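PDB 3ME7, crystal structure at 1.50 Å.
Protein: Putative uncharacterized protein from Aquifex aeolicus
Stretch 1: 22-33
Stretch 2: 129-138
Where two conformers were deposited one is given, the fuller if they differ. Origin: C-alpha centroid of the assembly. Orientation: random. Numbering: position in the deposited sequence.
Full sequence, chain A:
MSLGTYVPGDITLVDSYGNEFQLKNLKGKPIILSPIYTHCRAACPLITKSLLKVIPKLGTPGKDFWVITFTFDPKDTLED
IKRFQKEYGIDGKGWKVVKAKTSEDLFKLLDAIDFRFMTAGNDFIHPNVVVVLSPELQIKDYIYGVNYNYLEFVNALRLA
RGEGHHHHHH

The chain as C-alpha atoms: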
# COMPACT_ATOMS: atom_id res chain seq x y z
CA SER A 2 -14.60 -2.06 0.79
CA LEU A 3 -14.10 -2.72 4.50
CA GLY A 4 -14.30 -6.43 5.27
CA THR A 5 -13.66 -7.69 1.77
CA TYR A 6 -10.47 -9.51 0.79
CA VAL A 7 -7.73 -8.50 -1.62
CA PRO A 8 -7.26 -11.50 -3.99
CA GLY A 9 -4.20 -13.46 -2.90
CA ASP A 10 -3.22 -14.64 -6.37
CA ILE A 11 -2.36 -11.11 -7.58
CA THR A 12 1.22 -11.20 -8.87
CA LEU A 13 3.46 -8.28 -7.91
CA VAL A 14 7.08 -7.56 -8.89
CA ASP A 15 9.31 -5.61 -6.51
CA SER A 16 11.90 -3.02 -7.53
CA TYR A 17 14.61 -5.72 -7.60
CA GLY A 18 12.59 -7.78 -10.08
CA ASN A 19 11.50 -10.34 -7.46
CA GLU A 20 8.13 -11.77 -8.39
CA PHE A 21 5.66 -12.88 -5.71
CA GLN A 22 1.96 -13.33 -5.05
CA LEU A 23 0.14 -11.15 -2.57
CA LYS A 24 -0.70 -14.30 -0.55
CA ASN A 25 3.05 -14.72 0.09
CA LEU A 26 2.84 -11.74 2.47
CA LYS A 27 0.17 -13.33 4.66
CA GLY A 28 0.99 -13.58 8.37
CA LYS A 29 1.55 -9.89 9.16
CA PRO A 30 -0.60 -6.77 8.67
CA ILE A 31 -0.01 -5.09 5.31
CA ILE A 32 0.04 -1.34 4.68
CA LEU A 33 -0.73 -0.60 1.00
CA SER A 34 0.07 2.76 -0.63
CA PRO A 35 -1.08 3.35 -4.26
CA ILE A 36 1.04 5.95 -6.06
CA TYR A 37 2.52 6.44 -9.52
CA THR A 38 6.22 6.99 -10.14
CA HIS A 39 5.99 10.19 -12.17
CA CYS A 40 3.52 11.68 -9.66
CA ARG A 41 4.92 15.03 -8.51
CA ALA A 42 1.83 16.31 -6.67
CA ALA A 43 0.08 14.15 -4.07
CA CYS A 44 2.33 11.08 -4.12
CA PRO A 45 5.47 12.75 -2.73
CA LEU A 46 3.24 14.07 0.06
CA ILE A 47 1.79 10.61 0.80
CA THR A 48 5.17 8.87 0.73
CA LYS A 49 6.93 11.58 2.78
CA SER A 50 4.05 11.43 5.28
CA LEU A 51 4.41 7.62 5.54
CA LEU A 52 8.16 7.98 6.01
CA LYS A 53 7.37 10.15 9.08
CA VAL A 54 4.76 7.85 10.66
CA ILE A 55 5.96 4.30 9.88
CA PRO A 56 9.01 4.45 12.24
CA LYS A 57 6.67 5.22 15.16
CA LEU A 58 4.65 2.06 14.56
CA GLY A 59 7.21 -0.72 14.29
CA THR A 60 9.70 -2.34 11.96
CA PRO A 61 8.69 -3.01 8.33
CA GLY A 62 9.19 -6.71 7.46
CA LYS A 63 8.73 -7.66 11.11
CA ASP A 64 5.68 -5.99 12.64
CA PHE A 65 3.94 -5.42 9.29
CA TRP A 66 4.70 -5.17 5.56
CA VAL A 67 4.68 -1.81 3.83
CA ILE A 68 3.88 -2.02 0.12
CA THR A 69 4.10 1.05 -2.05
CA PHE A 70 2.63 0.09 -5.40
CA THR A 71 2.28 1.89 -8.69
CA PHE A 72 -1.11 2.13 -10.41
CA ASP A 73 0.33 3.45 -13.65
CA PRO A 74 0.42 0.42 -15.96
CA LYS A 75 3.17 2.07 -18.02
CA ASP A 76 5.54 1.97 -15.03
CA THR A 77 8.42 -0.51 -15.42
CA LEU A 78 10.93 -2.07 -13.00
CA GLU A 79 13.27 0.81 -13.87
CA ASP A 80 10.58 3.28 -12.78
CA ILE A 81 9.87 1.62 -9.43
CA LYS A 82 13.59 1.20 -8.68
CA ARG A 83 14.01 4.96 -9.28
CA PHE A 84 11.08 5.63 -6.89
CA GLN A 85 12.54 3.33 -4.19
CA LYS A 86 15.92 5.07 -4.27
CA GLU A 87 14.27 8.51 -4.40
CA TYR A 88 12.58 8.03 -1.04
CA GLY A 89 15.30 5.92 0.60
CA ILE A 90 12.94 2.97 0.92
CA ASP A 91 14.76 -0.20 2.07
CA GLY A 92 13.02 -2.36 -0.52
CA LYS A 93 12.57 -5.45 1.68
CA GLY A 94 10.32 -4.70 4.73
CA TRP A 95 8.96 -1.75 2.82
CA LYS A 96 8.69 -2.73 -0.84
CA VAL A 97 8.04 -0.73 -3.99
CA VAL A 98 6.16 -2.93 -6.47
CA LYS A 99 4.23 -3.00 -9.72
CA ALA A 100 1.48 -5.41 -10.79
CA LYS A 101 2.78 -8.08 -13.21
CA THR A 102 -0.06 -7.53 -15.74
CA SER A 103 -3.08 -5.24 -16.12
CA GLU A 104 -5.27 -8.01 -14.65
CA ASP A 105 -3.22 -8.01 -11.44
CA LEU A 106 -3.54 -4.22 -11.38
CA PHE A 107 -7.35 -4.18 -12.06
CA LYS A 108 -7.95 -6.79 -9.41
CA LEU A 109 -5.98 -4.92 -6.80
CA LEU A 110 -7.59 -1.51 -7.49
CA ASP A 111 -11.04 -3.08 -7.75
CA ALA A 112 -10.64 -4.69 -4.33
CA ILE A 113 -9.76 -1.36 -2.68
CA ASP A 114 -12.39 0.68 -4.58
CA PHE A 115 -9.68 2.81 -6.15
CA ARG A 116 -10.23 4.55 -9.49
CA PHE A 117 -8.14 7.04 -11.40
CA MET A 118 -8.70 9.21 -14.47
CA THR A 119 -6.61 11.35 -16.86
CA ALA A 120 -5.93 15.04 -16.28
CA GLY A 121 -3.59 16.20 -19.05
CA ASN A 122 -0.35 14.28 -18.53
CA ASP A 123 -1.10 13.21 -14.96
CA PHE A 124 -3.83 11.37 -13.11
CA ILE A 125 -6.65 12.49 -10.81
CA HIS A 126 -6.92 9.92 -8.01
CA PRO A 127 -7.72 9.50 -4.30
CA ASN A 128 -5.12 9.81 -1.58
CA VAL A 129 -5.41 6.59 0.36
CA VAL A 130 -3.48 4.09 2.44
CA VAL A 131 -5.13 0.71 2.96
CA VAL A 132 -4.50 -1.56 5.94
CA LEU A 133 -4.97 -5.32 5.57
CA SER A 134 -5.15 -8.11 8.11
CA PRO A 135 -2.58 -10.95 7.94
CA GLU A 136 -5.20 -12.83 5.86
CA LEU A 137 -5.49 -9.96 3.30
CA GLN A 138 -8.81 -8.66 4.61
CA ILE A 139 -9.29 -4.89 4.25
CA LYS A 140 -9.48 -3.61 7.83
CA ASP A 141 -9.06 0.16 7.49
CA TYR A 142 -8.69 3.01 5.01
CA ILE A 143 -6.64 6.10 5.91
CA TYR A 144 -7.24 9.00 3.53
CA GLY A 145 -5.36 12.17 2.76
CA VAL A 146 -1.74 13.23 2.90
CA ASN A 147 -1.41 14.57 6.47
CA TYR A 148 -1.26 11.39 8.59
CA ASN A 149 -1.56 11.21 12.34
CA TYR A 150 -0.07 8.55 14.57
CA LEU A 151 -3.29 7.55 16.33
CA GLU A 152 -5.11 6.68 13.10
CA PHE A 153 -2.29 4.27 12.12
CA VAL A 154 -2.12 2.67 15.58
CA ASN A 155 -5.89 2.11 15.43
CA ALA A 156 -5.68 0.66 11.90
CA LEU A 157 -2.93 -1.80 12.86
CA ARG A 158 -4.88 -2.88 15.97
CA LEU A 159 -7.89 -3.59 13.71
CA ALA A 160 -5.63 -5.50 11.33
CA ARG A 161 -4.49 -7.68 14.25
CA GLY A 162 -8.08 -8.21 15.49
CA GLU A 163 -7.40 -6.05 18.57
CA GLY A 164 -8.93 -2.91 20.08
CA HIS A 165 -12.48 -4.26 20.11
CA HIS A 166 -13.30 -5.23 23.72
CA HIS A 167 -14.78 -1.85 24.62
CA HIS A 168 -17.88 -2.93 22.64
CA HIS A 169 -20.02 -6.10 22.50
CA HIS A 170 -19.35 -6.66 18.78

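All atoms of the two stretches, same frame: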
# COMPACT_ATOMS: atom_id res chain seq x y z
N GLN A 22 3.40 -13.51 -5.12
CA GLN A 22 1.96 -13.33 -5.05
C GLN A 22 1.60 -12.66 -3.75
O GLN A 22 2.28 -12.83 -2.73
CB GLN A 22 1.22 -14.65 -5.22
CG GLN A 22 1.23 -15.09 -6.68
CD GLN A 22 0.61 -16.44 -6.87
OE1 GLN A 22 1.13 -17.43 -6.36
NE2 GLN A 22 -0.50 -16.49 -7.60
N LEU A 23 0.54 -11.86 -3.77
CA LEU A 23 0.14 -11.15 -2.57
C LEU A 23 -0.02 -12.10 -1.37
O LEU A 23 0.35 -11.75 -0.25
CB LEU A 23 -1.13 -10.33 -2.81
CG LEU A 23 -1.57 -9.49 -1.62
CD1 LEU A 23 -0.44 -8.54 -1.19
CD2 LEU A 23 -2.81 -8.73 -2.01
N LYS A 24 -0.54 -13.30 -1.61
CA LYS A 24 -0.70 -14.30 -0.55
C LYS A 24 0.61 -14.63 0.17
O LYS A 24 0.61 -15.10 1.32
CB LYS A 24 -1.32 -15.58 -1.12
CG LYS A 24 -0.40 -16.38 -2.04
CD LYS A 24 -1.01 -17.72 -2.42
CE LYS A 24 -2.22 -17.53 -3.31
NZ LYS A 24 -2.89 -18.84 -3.59
N ASN A 25 1.74 -14.40 -0.50
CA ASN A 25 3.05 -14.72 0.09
C ASN A 25 3.39 -13.81 1.27
O ASN A 25 4.31 -14.09 2.04
CB ASN A 25 4.17 -14.63 -0.95
CG ASN A 25 3.98 -15.62 -2.11
OD1 ASN A 25 4.42 -15.35 -3.24
ND2 ASN A 25 3.32 -16.75 -1.85
N LEU A 26 2.65 -12.71 1.38
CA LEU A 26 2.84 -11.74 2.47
C LEU A 26 1.89 -11.98 3.62
O LEU A 26 1.93 -11.23 4.60
CB LEU A 26 2.64 -10.30 1.97
CG LEU A 26 3.54 -9.76 0.84
CD1 LEU A 26 3.13 -8.34 0.50
CD2 LEU A 26 5.00 -9.80 1.20
N LYS A 27 1.04 -13.00 3.53
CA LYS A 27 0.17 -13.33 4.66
C LYS A 27 0.98 -13.56 5.93
O LYS A 27 2.14 -14.01 5.86
CB LYS A 27 -0.71 -14.55 4.36
CG LYS A 27 -1.92 -14.23 3.51
CD LYS A 27 -2.76 -15.49 3.27
CE LYS A 27 -3.83 -15.23 2.25
NZ LYS A 27 -4.67 -16.44 1.99
N GLY A 28 0.37 -13.27 7.07
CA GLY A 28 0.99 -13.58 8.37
C GLY A 28 1.38 -12.35 9.16
O GLY A 28 1.72 -12.44 10.34
N LYS A 29 1.35 -11.18 8.51
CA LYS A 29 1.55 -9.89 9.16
C LYS A 29 0.56 -8.90 8.55
O LYS A 29 0.18 -9.07 7.37
CB LYS A 29 2.96 -9.33 8.88
CG LYS A 29 4.14 -10.27 9.09
CD LYS A 29 5.44 -9.55 8.74
CE LYS A 29 6.63 -10.50 8.72
NZ LYS A 29 7.02 -10.96 10.08
N PRO A 30 0.16 -7.85 9.30
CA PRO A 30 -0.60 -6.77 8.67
C PRO A 30 0.17 -6.15 7.49
O PRO A 30 1.42 -6.16 7.47
CB PRO A 30 -0.74 -5.73 9.78
CG PRO A 30 -0.65 -6.52 11.05
CD PRO A 30 0.38 -7.57 10.74
N ILE A 31 -0.58 -5.68 6.51
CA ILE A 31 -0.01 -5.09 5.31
C ILE A 31 -0.52 -3.68 5.13
O ILE A 31 -1.73 -3.43 5.15
CB ILE A 31 -0.35 -5.94 4.07
CG1 ILE A 31 0.30 -7.33 4.21
CG2 ILE A 31 0.15 -5.24 2.81
CD1 ILE A 31 -0.41 -8.42 3.44
N ILE A 32 0.40 -2.74 4.97
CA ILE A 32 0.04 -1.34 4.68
C ILE A 32 0.30 -1.08 3.19
O ILE A 32 1.44 -1.16 2.74
CB ILE A 32 0.83 -0.37 5.56
CG1 ILE A 32 0.51 -0.60 7.05
CG2 ILE A 32 0.55 1.08 5.18
CD1 ILE A 32 1.39 0.23 8.02
N LEU A 33 -0.77 -0.76 2.47
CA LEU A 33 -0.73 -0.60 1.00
C LEU A 33 -0.84 0.86 0.64
O LEU A 33 -1.75 1.54 1.10
CB LEU A 33 -1.91 -1.31 0.33
CG LEU A 33 -2.05 -2.83 0.30
CD1 LEU A 33 -3.33 -3.21 -0.44
CD2 LEU A 33 -0.84 -3.45 -0.37
N VAL A 129 -4.96 7.62 -0.56
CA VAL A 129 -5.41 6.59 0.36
C VAL A 129 -4.28 5.64 0.74
O VAL A 129 -3.40 5.35 -0.07
CB VAL A 129 -6.61 5.79 -0.22
CG1 VAL A 129 -6.19 4.99 -1.45
CG2 VAL A 129 -7.21 4.87 0.87
N VAL A 130 -4.30 5.19 2.00
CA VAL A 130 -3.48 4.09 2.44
C VAL A 130 -4.45 3.04 2.96
O VAL A 130 -5.43 3.37 3.63
CB VAL A 130 -2.48 4.56 3.54
CG1 VAL A 130 -1.79 3.39 4.23
CG2 VAL A 130 -1.43 5.46 2.90
N VAL A 131 -4.20 1.78 2.62
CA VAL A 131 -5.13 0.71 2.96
C VAL A 131 -4.41 -0.22 3.92
O VAL A 131 -3.23 -0.55 3.71
CB VAL A 131 -5.61 -0.09 1.72
CG1 VAL A 131 -6.74 -1.07 2.11
CG2 VAL A 131 -6.11 0.83 0.61
N VAL A 132 -5.11 -0.66 4.97
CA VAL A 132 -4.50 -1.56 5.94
C VAL A 132 -5.21 -2.90 5.92
O VAL A 132 -6.42 -2.97 6.12
CB VAL A 132 -4.47 -0.96 7.37
CG1 VAL A 132 -3.66 -1.89 8.28
CG2 VAL A 132 -3.81 0.42 7.34
N LEU A 133 -4.45 -3.96 5.63
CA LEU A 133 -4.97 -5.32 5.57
C LEU A 133 -4.58 -6.17 6.77
O LEU A 133 -3.50 -5.99 7.36
CB LEU A 133 -4.46 -6.04 4.32
CG LEU A 133 -4.42 -5.28 3.00
CD1 LEU A 133 -3.83 -6.18 1.92
CD2 LEU A 133 -5.81 -4.85 2.63
N SER A 134 -5.45 -7.12 7.10
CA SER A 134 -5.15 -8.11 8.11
C SER A 134 -4.10 -9.08 7.56
O SER A 134 -3.83 -9.07 6.35
CB SER A 134 -6.43 -8.88 8.43
OG SER A 134 -6.71 -9.83 7.40
N PRO A 135 -3.52 -9.93 8.43
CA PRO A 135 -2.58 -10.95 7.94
C PRO A 135 -3.18 -11.95 6.95
O PRO A 135 -2.41 -12.71 6.34
CB PRO A 135 -2.13 -11.67 9.22
CG PRO A 135 -2.29 -10.64 10.28
CD PRO A 135 -3.53 -9.88 9.91
N GLU A 136 -4.50 -11.97 6.82
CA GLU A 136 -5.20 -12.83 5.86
C GLU A 136 -5.65 -12.07 4.61
O GLU A 136 -6.43 -12.59 3.82
CB GLU A 136 -6.44 -13.48 6.49
CG GLU A 136 -6.16 -14.33 7.70
CD GLU A 136 -5.23 -15.49 7.40
OE1 GLU A 136 -5.35 -16.10 6.30
OE2 GLU A 136 -4.39 -15.80 8.27
N LEU A 137 -5.16 -10.84 4.45
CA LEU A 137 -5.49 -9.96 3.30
C LEU A 137 -6.88 -9.32 3.33
O LEU A 137 -7.36 -8.82 2.31
CB LEU A 137 -5.28 -10.66 1.94
CG LEU A 137 -3.96 -11.41 1.73
CD1 LEU A 137 -3.96 -11.96 0.31
CD2 LEU A 137 -2.76 -10.49 1.96
N GLN A 138 -7.52 -9.31 4.49
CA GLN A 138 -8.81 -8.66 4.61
C GLN A 138 -8.62 -7.17 4.83
O GLN A 138 -7.78 -6.75 5.63
CB GLN A 138 -9.59 -9.24 5.79
CG GLN A 138 -11.03 -8.78 5.85
CD GLN A 138 -11.84 -9.52 6.90
OE1 GLN A 138 -11.29 -10.02 7.87
NE2 GLN A 138 -13.14 -9.56 6.71
O HOH W 1 -6.87 -14.14 1.74

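Strands 31-33 and 129-133 run antiparallel, their axes 4.7 Å apart at closest approach. Ile31 and Leu133 form one hydrogen-bonded pair (Ile31 N to Leu133 O 3.1 Å, Leu133 N to Ile31 O 2.8 Å), and Leu33 and Val131 the other (Leu33 N to Val131 O 2.8 Å, Val131 N to Leu33 O 2.9 Å). Ile32 and Val132 lie between them as a non-hydrogen-bonded pair. Strand alternation sends Ile31, Leu33, Val131 and Leu133 to one face of the sheet and Ile32 and Val132 to the other. On the first face, Leu33 (chi1 m, chi2 t; one of two deposited conformers) and Leu133 (also m, t) meet diagonally across the ladder, CD1 of Leu33 3.8 Å from CD1 of Leu133. Ile31, again m, t, extends CD1 to 3.5 Å from CD2 of Leu137. On the other face, Ile32 CG2 packs 3.4 Å from Val130 CG1, with Val130 in the t rotamer, while Ile32 CG1 stays 4.4 Å from Val132 CG2.

Beyond the strand, a type I turn from Ser134 to Leu137 carries the second stretch back. Ser134, chi1 p at 77°, points CB away from stretch 1; its OG accepts hydrogen bonds from Glu136 N, within the turn, and from Gln138 N, just past it, both 3.1 Å. Leu137, at positive phi (75°), directs CB toward stretch 1, and its m, t side chain also brings CD2 3.9 Å from Leu23 CG, Leu23 being t, p. Gly28 N donates to Pro135 O (2.9 Å); at phi 112° a CB on Gly28 would jam against the preceding carbonyl, which calls for glycine. Lys27, m then fully extended, runs past Leu137 (CE to CD1 3.8 Å). Its NZ remains 4.4 Å from Glu136 OE1, beyond a salt bridge; a water bonded to Glu136 O (2.6 Å) accepts a weak hydrogen bond from Lys27 NZ (3.2 Å).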